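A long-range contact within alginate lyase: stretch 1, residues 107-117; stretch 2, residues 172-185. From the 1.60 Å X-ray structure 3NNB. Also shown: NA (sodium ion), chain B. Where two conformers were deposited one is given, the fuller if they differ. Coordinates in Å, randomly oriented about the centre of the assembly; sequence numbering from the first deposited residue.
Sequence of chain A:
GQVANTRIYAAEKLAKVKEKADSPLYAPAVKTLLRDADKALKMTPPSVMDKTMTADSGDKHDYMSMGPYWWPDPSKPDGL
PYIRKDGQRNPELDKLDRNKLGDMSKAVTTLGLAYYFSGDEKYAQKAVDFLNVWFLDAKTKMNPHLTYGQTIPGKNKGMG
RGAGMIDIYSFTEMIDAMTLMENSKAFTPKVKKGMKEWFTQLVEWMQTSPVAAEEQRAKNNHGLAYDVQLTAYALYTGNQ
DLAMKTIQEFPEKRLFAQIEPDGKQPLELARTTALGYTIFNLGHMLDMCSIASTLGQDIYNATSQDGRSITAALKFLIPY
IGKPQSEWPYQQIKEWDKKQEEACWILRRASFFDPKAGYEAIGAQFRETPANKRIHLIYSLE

Stretch 1 107-117: AVTTLGLAYYF
Stretch 2 (172-185) TEMIDAMTLMENSK

Two helices of alginate lyase, at least 64 residues apart in sequence wherever they touch, pack with their N-to-C directions 33° apart and their axes 8.1 Å apart at closest approach; the two stretches together bury 662 Å², both sides summed. Stretch 1 is helical throughout, with phi/psi near -63/-44; stretch 2 enters as helix and ends in a type I turn. In the backbone register, Thr 109 CA lies 5.2 Å from Met 174 CA. Gly 112 CA lies 4.8 Å from Ala 177 CA. Tyr 116 CA lies 5.9 Å from Leu 180 CA.

Along stretch 2, Glu 173 (chi1 t, chi2 t) points its CA-to-CB bond sideways but extends far enough to bring OE2 within 3.7 Å of Thr 109 CG2. Met 174, a selenomethionine (t, t, p), sets CG 3.6 Å from CG1 of Val 108 (t), while its CA lies 3.4 Å from OG1 of Thr 109 (m). Ala 177 points toward stretch 1, its CB 3.7 Å from Thr 109 CA and 4.0 Å from Val 108 O. Gly 112 completes the close fit: its CA is 4.0 Å from Ala 177 O, and an ideal CB there would lie only 2.8 Å from that oxygen, a clash.

Leu 180 (m, t) points toward stretch 1 and reaches two partners: CD1 is 3.7 Å from CD2 of Leu 113 (m, t), and CD2 sits over one face of the Tyr 116 ring (chi1 t, chi2 60°), 3.7 Å from its centroid and 11° off the normal, a CH-pi contact. Met 181, also selenomethionine (m, t, m), starts sideways, but its end comes nearer; CG lies 3.6 Å from Gly 112 CA, and CE is 3.9 Å from Val 108 CG1.

The type I turn runs from Met 181 to Ser 184, with Glu 182 at -60/-32 and Asn 183 at -85/1; Ser 184 N donates to Met 181 O at 2.9 Å. Tyr 115 OH (chi1 t, chi2 77°) donates to OD1 of Asn 183 (chi1 p) at 3.1 Å, the only hydrogen bond across the stretches, with OD1 near the ring plane. Ser 184 (p) instead covers a face: its CB is 3.9 Å from the Tyr 115 ring centroid, 22° off the normal. Ser 184 OG donates to Met 181 O at 2.7 Å, so side chain and backbone both brace the turn. A sodium ion binds Glu 182 O at 2.4 Å and Ser 184 O at 2.3 Å.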

ATOM      1  N   ALA A 107      10.929   6.023   2.703  1.00  5.61           N
ATOM      2  CA  ALA A 107      12.357   6.039   3.098  1.00  6.73           C
ATOM      3  C   ALA A 107      12.775   4.750   3.794  1.00  7.79           C
ATOM      4  O   ALA A 107      13.831   4.195   3.517  1.00 10.02           O
ATOM      5  CB  ALA A 107      12.662   7.277   3.998  1.00  6.21           C
ATOM      6  N   VAL A 108      11.949   4.254   4.695  1.00  7.96           N
ATOM      7  CA  VAL A 108      12.277   3.042   5.425  1.00  7.71           C
ATOM      8  C   VAL A 108      12.306   1.867   4.468  1.00  7.45           C
ATOM      9  O   VAL A 108      13.183   1.003   4.570  1.00  7.73           O
ATOM     10  CB  VAL A 108      11.282   2.811   6.575  1.00  8.96           C
ATOM     11  CG1 VAL A 108      11.399   1.395   7.113  1.00  7.63           C
ATOM     12  CG2 VAL A 108      11.528   3.897   7.709  1.00  6.81           C
ATOM     13  N   THR A 109      11.348   1.850   3.533  1.00  8.39           N
ATOM     14  CA  THR A 109      11.285   0.799   2.504  1.00  8.68           C
ATOM     15  C   THR A 109      12.538   0.841   1.604  1.00  8.53           C
ATOM     16  O   THR A 109      13.203  -0.192   1.390  1.00  9.68           O
ATOM     17  CB  THR A 109       9.957   0.839   1.733  1.00 10.45           C
ATOM     18  OG1 THR A 109       8.901   0.485   2.648  1.00 11.11           O
ATOM     19  CG2 THR A 109       9.950  -0.126   0.556  1.00 13.43           C
ATOM     20  N   THR A 110      12.876   2.018   1.091  1.00  7.35           N
ATOM     21  CA  THR A 110      14.074   2.218   0.290  1.00  7.13           C
ATOM     22  C   THR A 110      15.333   1.743   1.043  1.00  7.42           C
ATOM     23  O   THR A 110      16.194   1.017   0.486  1.00  8.16           O
ATOM     24  CB  THR A 110      14.226   3.714  -0.086  1.00  8.04           C
ATOM     25  OG1 THR A 110      13.116   4.107  -0.908  1.00  8.45           O
ATOM     26  CG2 THR A 110      15.533   4.008  -0.806  1.00  8.68           C
ATOM     27  N   LEU A 111      15.474   2.199   2.288  1.00  7.78           N
ATOM     28  CA  LEU A 111      16.646   1.904   3.092  1.00  8.24           C
ATOM     29  C   LEU A 111      16.760   0.438   3.446  1.00  8.57           C
ATOM     30  O   LEU A 111      17.852  -0.120   3.431  1.00  8.03           O
ATOM     31  CB  LEU A 111      16.709   2.784   4.348  1.00  6.24           C
ATOM     32  CG  LEU A 111      16.956   4.280   3.972  1.00  8.25           C
ATOM     33  CD1 LEU A 111      16.485   5.200   5.149  1.00  8.65           C
ATOM     34  CD2 LEU A 111      18.455   4.564   3.549  1.00  8.51           C
ATOM     35  N   GLY A 112      15.645  -0.210   3.789  1.00  8.44           N
ATOM     36  CA  GLY A 112      15.671  -1.604   4.123  1.00  9.14           C
ATOM     37  C   GLY A 112      16.051  -2.444   2.903  1.00  9.66           C
ATOM     38  O   GLY A 112      16.863  -3.363   2.999  1.00 10.59           O
ATOM     39  N   LEU A 113      15.454  -2.128   1.771  1.00  8.61           N
ATOM     40  CA  LEU A 113      15.816  -2.788   0.513  1.00  8.49           C
ATOM     41  C   LEU A 113      17.308  -2.537   0.183  1.00  9.54           C
ATOM     42  O   LEU A 113      18.029  -3.448  -0.202  1.00  9.21           O
ATOM     43  CB  LEU A 113      14.930  -2.292  -0.610  1.00  8.79           C
ATOM     44  CG  LEU A 113      13.536  -2.896  -0.626  1.00 10.12           C
ATOM     45  CD1 LEU A 113      12.695  -2.138  -1.678  1.00 12.26           C
ATOM     46  CD2 LEU A 113      13.521  -4.407  -0.884  1.00 10.56           C
ATOM     47  N   ALA A 114      17.757  -1.302   0.337  1.00 10.05           N
ATOM     48  CA  ALA A 114      19.169  -0.988   0.101  1.00 10.03           C
ATOM     49  C   ALA A 114      20.088  -1.776   1.030  1.00 11.90           C
ATOM     50  O   ALA A 114      21.127  -2.309   0.569  1.00 11.36           O
ATOM     51  CB  ALA A 114      19.433   0.545   0.242  1.00  8.32           C
ATOM     52  N   TYR A 115      19.735  -1.858   2.332  1.00  9.27           N
ATOM     53  CA  TYR A 115      20.514  -2.699   3.228  1.00  9.72           C
ATOM     54  C   TYR A 115      20.520  -4.195   2.754  1.00  9.70           C
ATOM     55  O   TYR A 115      21.561  -4.872   2.725  1.00  9.39           O
ATOM     56  CB  TYR A 115      19.998  -2.608   4.664  1.00  8.70           C
ATOM     57  CG  TYR A 115      20.657  -3.637   5.536  1.00  7.61           C
ATOM     58  CD1 TYR A 115      21.961  -3.441   5.989  1.00 12.01           C
ATOM     59  CD2 TYR A 115      20.031  -4.825   5.842  1.00  9.84           C
ATOM     60  CE1 TYR A 115      22.620  -4.432   6.716  1.00 13.19           C
ATOM     61  CE2 TYR A 115      20.676  -5.798   6.594  1.00 10.43           C
ATOM     62  CZ  TYR A 115      21.959  -5.602   7.005  1.00 13.60           C
ATOM     63  OH  TYR A 115      22.571  -6.574   7.765  1.00 21.88           O
ATOM     64  N   TYR A 116      19.364  -4.709   2.364  1.00  7.88           N
ATOM     65  CA  TYR A 116      19.252  -6.095   1.933  1.00  8.61           C
ATOM     66  C   TYR A 116      20.155  -6.396   0.763  1.00  9.92           C
ATOM     67  O   TYR A 116      20.875  -7.413   0.763  1.00 12.00           O
ATOM     68  CB  TYR A 116      17.796  -6.406   1.575  1.00  8.65           C
ATOM     69  CG  TYR A 116      17.567  -7.851   1.220  1.00  7.06           C
ATOM     70  CD1 TYR A 116      17.846  -8.862   2.138  1.00 10.34           C
ATOM     71  CD2 TYR A 116      17.065  -8.211  -0.025  1.00 10.72           C
ATOM     72  CE1 TYR A 116      17.618 -10.213   1.787  1.00 11.23           C
ATOM     73  CE2 TYR A 116      16.833  -9.553  -0.369  1.00 10.28           C
ATOM     74  CZ  TYR A 116      17.112 -10.527   0.552  1.00 11.76           C
ATOM     75  OH  TYR A 116      16.902 -11.850   0.208  1.00 12.88           O
ATOM     76  N   PHE A 117      20.147  -5.511  -0.230  1.00 10.23           N
ATOM     77  CA  PHE A 117      20.883  -5.763  -1.464  1.00 10.78           C
ATOM     78  C   PHE A 117      22.386  -5.510  -1.308  1.00 13.25           C
ATOM     79  O   PHE A 117      23.192  -6.180  -1.973  1.00 16.64           O
ATOM     80  CB  PHE A 117      20.296  -4.949  -2.620  1.00  9.17           C
ATOM     81  CG  PHE A 117      19.090  -5.609  -3.246  1.00 11.51           C
ATOM     82  CD1 PHE A 117      19.244  -6.627  -4.174  1.00 26.37           C
ATOM     83  CD2 PHE A 117      17.816  -5.247  -2.891  1.00 13.47           C
ATOM     84  CE1 PHE A 117      18.128  -7.247  -4.727  1.00 24.80           C
ATOM     85  CE2 PHE A 117      16.700  -5.880  -3.432  1.00 16.31           C
ATOM     86  CZ  PHE A 117      16.860  -6.873  -4.344  1.00 23.80           C
ATOM     87  N   THR A 172       2.163  -2.176   4.861  1.00  6.93           N
ATOM     88  CA  THR A 172       2.200  -3.594   4.465  1.00  9.08           C
ATOM     89  C   THR A 172       3.553  -3.952   3.862  1.00  8.62           C
ATOM     90  O   THR A 172       4.167  -4.972   4.227  1.00  9.89           O
ATOM     91  CB  THR A 172       1.047  -3.968   3.525  1.00  9.34           C
ATOM     92  OG1 THR A 172       1.109  -3.186   2.324  1.00  9.05           O
ATOM     93  CG2 THR A 172      -0.325  -3.865   4.277  1.00  8.97           C
ATOM     94  N   GLU A 173       4.046  -3.095   2.983  1.00  9.48           N
ATOM     95  CA  GLU A 173       5.335  -3.237   2.362  1.00  9.43           C
ATOM     96  C   GLU A 173       6.486  -2.857   3.302  1.00  8.87           C
ATOM     97  O   GLU A 173       7.499  -3.546   3.361  1.00  8.54           O
ATOM     98  CB  GLU A 173       5.387  -2.365   1.086  1.00 13.51           C
ATOM     99  CG  GLU A 173       6.653  -2.458   0.351  1.00 14.48           C
ATOM    100  CD  GLU A 173       6.629  -1.743  -1.017  1.00 16.92           C
ATOM    101  OE1 GLU A 173       5.663  -1.008  -1.268  1.00 20.60           O
ATOM    102  OE2 GLU A 173       7.639  -1.898  -1.759  1.00 21.84           O
HETATM  103  N   MSE A 174       6.320  -1.756   4.050  1.00  6.73           N
HETATM  104  CA  MSE A 174       7.315  -1.350   5.030  1.00  8.64           C
HETATM  105  C   MSE A 174       7.705  -2.469   5.998  1.00  7.04           C
HETATM  106  O   MSE A 174       8.860  -2.620   6.347  1.00  7.50           O
HETATM  107  CB  MSE A 174       6.809  -0.142   5.811  1.00  9.06           C
HETATM  108  CG  MSE A 174       7.900   0.520   6.592  1.00 10.25           C
HETATM  109 SE   MSE A 174       7.276   1.906   7.797  0.75  5.51          SE
HETATM  110  CE  MSE A 174       6.466   0.739   9.060  1.00 13.86           C
ATOM    111  N   ILE A 175       6.719  -3.266   6.402  1.00  7.03           N
ATOM    112  CA  ILE A 175       6.965  -4.360   7.326  1.00  7.14           C
ATOM    113  C   ILE A 175       7.944  -5.357   6.683  1.00  7.56           C
ATOM    114  O   ILE A 175       8.863  -5.832   7.355  1.00  8.08           O
ATOM    115  CB  ILE A 175       5.668  -5.057   7.748  1.00  8.76           C
ATOM    116  CG1 ILE A 175       4.990  -4.214   8.850  1.00  9.14           C
ATOM    117  CG2 ILE A 175       5.955  -6.525   8.189  1.00  8.74           C
ATOM    118  CD1 ILE A 175       3.498  -4.605   9.098  1.00  9.12           C
ATOM    119  N   ASP A 176       7.757  -5.656   5.401  1.00  9.30           N
ATOM    120  CA  ASP A 176       8.703  -6.542   4.700  1.00  7.82           C
ATOM    121  C   ASP A 176      10.110  -5.951   4.682  1.00  7.11           C
ATOM    122  O   ASP A 176      11.111  -6.690   4.882  1.00  8.61           O
ATOM    123  CB  ASP A 176       8.253  -6.888   3.293  1.00  7.90           C
ATOM    124  CG  ASP A 176       7.144  -7.916   3.254  1.00 11.04           C
ATOM    125  OD1 ASP A 176       6.769  -8.480   4.312  1.00  9.99           O
ATOM    126  OD2 ASP A 176       6.638  -8.129   2.151  1.00 10.99           O
ATOM    127  N   ALA A 177      10.211  -4.647   4.480  1.00  6.78           N
ATOM    128  CA  ALA A 177      11.534  -3.978   4.489  1.00  8.61           C
ATOM    129  C   ALA A 177      12.159  -4.075   5.883  1.00  8.96           C
ATOM    130  O   ALA A 177      13.372  -4.273   5.996  1.00  8.13           O
ATOM    131  CB  ALA A 177      11.395  -2.526   4.034  1.00  8.00           C
HETATM  132  N   MSE A 178      11.358  -3.951   6.948  1.00  9.45           N
HETATM  133  CA  MSE A 178      11.865  -4.142   8.328  1.00  8.64           C
HETATM  134  C   MSE A 178      12.375  -5.575   8.546  1.00 10.10           C
HETATM  135  O   MSE A 178      13.482  -5.802   9.069  1.00 11.90           O
HETATM  136  CB  MSE A 178      10.844  -3.759   9.391  1.00  9.38           C
HETATM  137  CG  MSE A 178      10.460  -2.288   9.317  1.00  8.78           C
HETATM  138 SE   MSE A 178       9.512  -1.647  10.870  0.75  6.54          SE
HETATM  139  CE  MSE A 178       7.951  -2.734  10.683  1.00 10.63           C
ATOM    140  N   THR A 179      11.599  -6.540   8.071  1.00  8.44           N
ATOM    141  CA  THR A 179      12.007  -7.941   8.139  1.00  7.66           C
ATOM    142  C   THR A 179      13.363  -8.161   7.492  1.00  7.86           C
ATOM    143  O   THR A 179      14.230  -8.851   8.059  1.00 10.77           O
ATOM    144  CB  THR A 179      10.918  -8.892   7.570  1.00 10.47           C
ATOM    145  OG1 THR A 179       9.713  -8.759   8.327  1.00 11.03           O
ATOM    146  CG2 THR A 179      11.385 -10.357   7.579  1.00 11.69           C
ATOM    147  N   LEU A 180      13.537  -7.572   6.316  1.00  9.19           N
ATOM    148  CA  LEU A 180      14.775  -7.663   5.511  1.00  8.71           C
ATOM    149  C   LEU A 180      16.011  -7.070   6.220  1.00 12.51           C
ATOM    150  O   LEU A 180      17.148  -7.461   5.932  1.00 13.84           O
ATOM    151  CB  LEU A 180      14.563  -7.039   4.133  1.00 12.72           C
ATOM    152  CG  LEU A 180      13.650  -7.750   3.150  1.00 11.88           C
ATOM    153  CD1 LEU A 180      13.487  -6.891   1.909  1.00 13.46           C
ATOM    154  CD2 LEU A 180      14.145  -9.178   2.827  1.00 11.28           C
HETATM  155  N   MSE A 181      15.772  -6.142   7.139  1.00 11.21           N
HETATM  156  CA  MSE A 181      16.795  -5.486   7.969  1.00 11.88           C
HETATM  157  C   MSE A 181      17.051  -6.057   9.343  1.00 11.75           C
HETATM  158  O   MSE A 181      17.898  -5.520  10.062  1.00 11.97           O
HETATM  159  CB  MSE A 181      16.353  -4.014   8.225  1.00 13.31           C
HETATM  160  CG  MSE A 181      16.641  -3.143   7.181  1.00 20.09           C
HETATM  161 SE   MSE A 181      16.171  -1.386   7.951  0.75 10.85          SE
HETATM  162  CE  MSE A 181      14.230  -1.279   7.601  1.00 15.99           C
ATOM    163  N   GLU A 182      16.338  -7.098   9.742  1.00 11.86           N
ATOM    164  CA  GLU A 182      16.408  -7.596  11.109  1.00 13.43           C
ATOM    165  C   GLU A 182      17.827  -8.036  11.498  1.00 13.74           C
ATOM    166  O   GLU A 182      18.214  -7.895  12.657  1.00 15.38           O
ATOM    167  CB  GLU A 182      15.389  -8.741  11.335  1.00 14.90           C
ATOM    168  CG  GLU A 182      13.993  -8.209  11.445  1.00 15.63           C
ATOM    169  CD  GLU A 182      12.972  -9.259  11.842  1.00 22.82           C
ATOM    170  OE1 GLU A 182      13.374 -10.411  12.081  1.00 21.71           O
ATOM    171  OE2 GLU A 182      11.779  -8.903  11.907  1.00 18.97           O
ATOM    172  N   ASN A 183      18.598  -8.536  10.543  1.00 12.05           N
ATOM    173  CA  ASN A 183      19.987  -8.965  10.838  0.70 15.10           C
ATOM    174  C   ASN A 183      20.995  -7.814  10.782  1.00 14.62           C
ATOM    175  O   ASN A 183      22.168  -8.026  11.009  1.00 13.03           O
ATOM    176  CB  ASN A 183      20.443 -10.184   9.997  0.70 17.37           C
ATOM    177  CG  ASN A 183      20.586  -9.894   8.483  0.70 23.05           C
ATOM    178  OD1 ASN A 183      20.349  -8.792   7.996  0.70 26.51           O
ATOM    179  ND2 ASN A 183      20.956 -10.929   7.741  0.70 29.31           N
ATOM    180  N   SER A 184      20.538  -6.587  10.498  1.00 11.89           N
ATOM    181  CA  SER A 184      21.423  -5.431  10.648  1.00 10.71           C
ATOM    182  C   SER A 184      21.780  -5.209  12.113  1.00 10.67           C
ATOM    183  O   SER A 184      21.049  -5.642  13.040  1.00 10.19           O
ATOM    184  CB  SER A 184      20.747  -4.173  10.074  1.00 10.67           C
ATOM    185  OG  SER A 184      19.694  -3.692  10.907  1.00  8.89           O
ATOM    186  N   LYS A 185      22.892  -4.516  12.378  1.00 10.28           N
ATOM    187  CA  LYS A 185      23.222  -4.187  13.742  1.00 10.35           C
ATOM    188  C   LYS A 185      22.261  -3.157  14.357  1.00  9.57           C
ATOM    189  O   LYS A 185      21.946  -3.238  15.543  1.00  9.82           O
ATOM    190  CB  LYS A 185      24.663  -3.672  13.815  1.00 11.75           C
ATOM    191  CG  LYS A 185      25.720  -4.690  13.343  1.00 17.87           C
ATOM    192  CD  LYS A 185      27.080  -3.998  13.274  1.00 25.99           C
ATOM    193  CE  LYS A 185      27.905  -4.425  12.082  1.00 39.45           C
ATOM    194  NZ  LYS A 185      28.409  -5.806  12.317  1.00 44.60           N
TER
HETATM  195 NA    NA B 401      19.643  -6.888  14.305  1.00 12.37          NA
HETATM  196  O   HOH W   1      20.888  -5.912  16.185  1.00 12.38           O
HETATM  197  O   HOH W   2      21.287  -8.642  14.256  1.00 22.31           O
HETATM  198  O   HOH W   3      18.635  -8.573  15.879  1.00 24.07           O